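Local structure of RIM-binding protein, isoform F (Drosophila melanogaster, 6Q9M) at residues A[133-137]-A[138-142]. The protein probably acts as a scaffold of the presynaptic active zone, coupling synaptic vesicle recruitment to release sites. Residues are numbered along the deposited sequence; the frame is centred on the assembly and turned at random.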
ATOM      1  N   VAL A 133     -13.344   1.304  -6.260  1.00 54.98           N
ATOM      2  CA  VAL A 133     -12.127   1.778  -6.912  1.00 54.59           C
ATOM      3  C   VAL A 133     -12.523   2.626  -8.119  1.00 57.32           C
ATOM      4  O   VAL A 133     -13.376   2.226  -8.922  1.00 57.56           O
ATOM      5  CB  VAL A 133     -11.226   0.608  -7.320  1.00 52.07           C
ATOM      6  CG1 VAL A 133      -9.923   1.122  -7.897  1.00 43.84           C
ATOM      7  CG2 VAL A 133     -10.983  -0.315  -6.115  1.00 52.07           C
ATOM      8  N   CYS A 134     -11.946   3.821  -8.209  1.00 47.33           N
ATOM      9  CA  CYS A 134     -12.260   4.788  -9.247  1.00 55.06           C
ATOM     10  C   CYS A 134     -10.971   5.189  -9.939  1.00 55.79           C
ATOM     11  O   CYS A 134      -9.994   5.558  -9.274  1.00 47.09           O
ATOM     12  CB  CYS A 134     -12.963   6.014  -8.659  1.00 61.66           C
ATOM     13  SG  CYS A 134     -14.651   5.680  -8.082  1.00 72.27           S
ATOM     14  N   VAL A 135     -10.962   5.108 -11.265  1.00 47.61           N
ATOM     15  CA  VAL A 135      -9.819   5.522 -12.068  1.00 48.29           C
ATOM     16  C   VAL A 135     -10.264   6.726 -12.879  1.00 49.21           C
ATOM     17  O   VAL A 135     -11.263   6.653 -13.603  1.00 48.08           O
ATOM     18  CB  VAL A 135      -9.322   4.386 -12.973  1.00 52.41           C
ATOM     19  CG1 VAL A 135      -7.948   4.716 -13.552  1.00 47.27           C
ATOM     20  CG2 VAL A 135      -9.266   3.087 -12.194  1.00 54.72           C
ATOM     21  N   ASN A 136      -9.566   7.850 -12.712  1.00 46.87           N
ATOM     22  CA  ASN A 136      -9.890   9.070 -13.456  1.00 47.70           C
ATOM     23  C   ASN A 136     -11.384   9.393 -13.367  1.00 54.74           C
ATOM     24  O   ASN A 136     -12.029   9.774 -14.355  1.00 51.59           O
ATOM     25  CB  ASN A 136      -9.430   8.954 -14.911  1.00 46.66           C
ATOM     26  CG  ASN A 136      -7.915   9.074 -15.055  1.00 51.74           C
ATOM     27  OD1 ASN A 136      -7.191   9.182 -14.064  1.00 53.19           O
ATOM     28  ND2 ASN A 136      -7.432   9.048 -16.286  1.00 49.47           N
ATOM     29  N   ASN A 137     -11.944   9.197 -12.169  1.00 48.19           N
ATOM     30  CA  ASN A 137     -13.344   9.457 -11.851  1.00 43.83           C
ATOM     31  C   ASN A 137     -14.300   8.480 -12.525  1.00 44.38           C
ATOM     32  O   ASN A 137     -15.488   8.783 -12.698  1.00 47.48           O
ATOM     33  CB  ASN A 137     -13.731  10.899 -12.198  1.00 41.36           C
ATOM     34  CG  ASN A 137     -12.862  11.915 -11.477  1.00 55.33           C
ATOM     35  OD1 ASN A 137     -12.445  11.688 -10.339  1.00 61.67           O
ATOM     36  ND2 ASN A 137     -12.596  13.045 -12.129  1.00 51.15           N
ATOM     37  N   VAL A 138     -13.827   7.287 -12.868  1.00 40.55           N
ATOM     38  CA  VAL A 138     -14.679   6.231 -13.403  1.00 46.95           C
ATOM     39  C   VAL A 138     -14.667   5.097 -12.403  1.00 51.25           C
ATOM     40  O   VAL A 138     -13.591   4.628 -12.013  1.00 53.36           O
ATOM     41  CB  VAL A 138     -14.204   5.753 -14.785  1.00 47.90           C
ATOM     42  CG1 VAL A 138     -15.230   4.767 -15.399  1.00 39.15           C
ATOM     43  CG2 VAL A 138     -14.010   6.963 -15.701  1.00 50.44           C
ATOM     44  N   GLU A 139     -15.854   4.681 -11.952  1.00 54.38           N
ATOM     45  CA  GLU A 139     -15.946   3.505 -11.086  1.00 49.11           C
ATOM     46  C   GLU A 139     -15.609   2.264 -11.896  1.00 44.76           C
ATOM     47  O   GLU A 139     -16.326   1.932 -12.849  1.00 52.41           O
ATOM     48  CB  GLU A 139     -17.353   3.365 -10.518  1.00 52.50           C
ATOM     49  CG  GLU A 139     -17.667   4.150  -9.280  1.00 60.46           C
ATOM     50  CD  GLU A 139     -19.031   3.759  -8.710  1.00 77.76           C
ATOM     51  OE1 GLU A 139     -19.409   2.561  -8.806  1.00 79.03           O
ATOM     52  OE2 GLU A 139     -19.729   4.652  -8.179  1.00 77.74           O
ATOM     53  N   VAL A 140     -14.539   1.564 -11.535  1.00 42.08           N
ATOM     54  CA  VAL A 140     -14.247   0.347 -12.294  1.00 53.06           C
ATOM     55  C   VAL A 140     -14.610  -0.910 -11.510  1.00 58.62           C
ATOM     56  O   VAL A 140     -14.958  -1.921 -12.126  1.00 65.53           O
ATOM     57  CB  VAL A 140     -12.775   0.278 -12.750  1.00 53.40           C
ATOM     58  CG1 VAL A 140     -12.483   1.405 -13.742  1.00 42.18           C
ATOM     59  CG2 VAL A 140     -11.816   0.326 -11.537  1.00 46.90           C
ATOM     60  N   ARG A 141     -14.612  -0.862 -10.170  1.00 55.81           N
ATOM     61  CA  ARG A 141     -14.903  -2.081  -9.412  1.00 62.16           C
ATOM     62  C   ARG A 141     -15.399  -1.749  -8.012  1.00 56.83           C
ATOM     63  O   ARG A 141     -14.903  -0.816  -7.366  1.00 43.79           O
ATOM     64  CB  ARG A 141     -13.679  -3.011  -9.299  1.00 67.63           C
ATOM     65  CG  ARG A 141     -13.392  -3.885 -10.539  1.00 87.26           C
ATOM     66  CD  ARG A 141     -12.314  -3.228 -11.450  1.00 90.17           C
ATOM     67  NE  ARG A 141     -12.324  -3.682 -12.842  1.00 94.02           N
ATOM     68  CZ  ARG A 141     -11.354  -3.437 -13.724  1.00 82.47           C
ATOM     69  NH1 ARG A 141     -10.276  -2.754 -13.369  1.00 69.75           N
ATOM     70  NH2 ARG A 141     -11.463  -3.876 -14.972  1.00 82.80           N
ATOM     71  N   THR A 142     -16.392  -2.512  -7.558  1.00 50.17           N
ATOM     72  CA  THR A 142     -16.780  -2.535  -6.153  1.00 59.32           C
ATOM     73  C   THR A 142     -16.258  -3.820  -5.517  1.00 61.76           C
ATOM     74  O   THR A 142     -16.466  -4.915  -6.055  1.00 64.14           O
ATOM     75  CB  THR A 142     -18.295  -2.433  -6.015  1.00 71.26           C
ATOM     76  OG1 THR A 142     -18.732  -1.211  -6.618  1.00 79.60           O
ATOM     77  CG2 THR A 142     -18.704  -2.445  -4.555  1.00 71.83           C
TER
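Val133 faces both Val140 and Arg141 across this hairpin, a classic beta bulge. Its N-H donates to Arg141 O (N to O 2.9 Å, 168° at the hydrogen), and its own carbonyl accepts Val140 N. The extra residue lets Val140 reach the methyls of Val133 and Val135, and there the packing is apolar and sheltered. With chi1 at -65°, CG2 of Val140 sits between its own backbone N and carbonyl carbon and lies 3.8 Å from Val135 CG2 and 4.2 Å from Val133 CG1. Beta-branched Val133 and Val135 suit extended strands, while Val140, at the bulge, is short, apolar and branched and touches both; Ile152 covers Val133 and Val140, and Tyr161 packs on Val135.

On the reverse face buried Cys134 lays SG against the aliphatic CG of Glu139 at 3.6 Å; small and weakly polar, cysteine fits well beside this methylene. The glutamate chain, extended beyond CG (chi2 -172°), carries its carboxylate past the cysteine to a salt bridge with Arg166 at the more open side.

Toward solvent the contact thins out to the turn. Asn136 and Asn137 both adopt positive phi, a shape asparagine tolerates well, and their amide ends lead away, the side chain of Asn137 touching Val138 through CB alone; Asn136 OD1 accepts the backbone N-H of Arg162. Two bonds between Val135 and Val138 close the loop, Val138 N reaching Val135 O at 2.7 Å from above the carbonyl plane. This type I' turn, with a two-residue loop, joins strands 131-135 and 138-143, the latter at the sheet edge of a fibronectin type III beta sandwich.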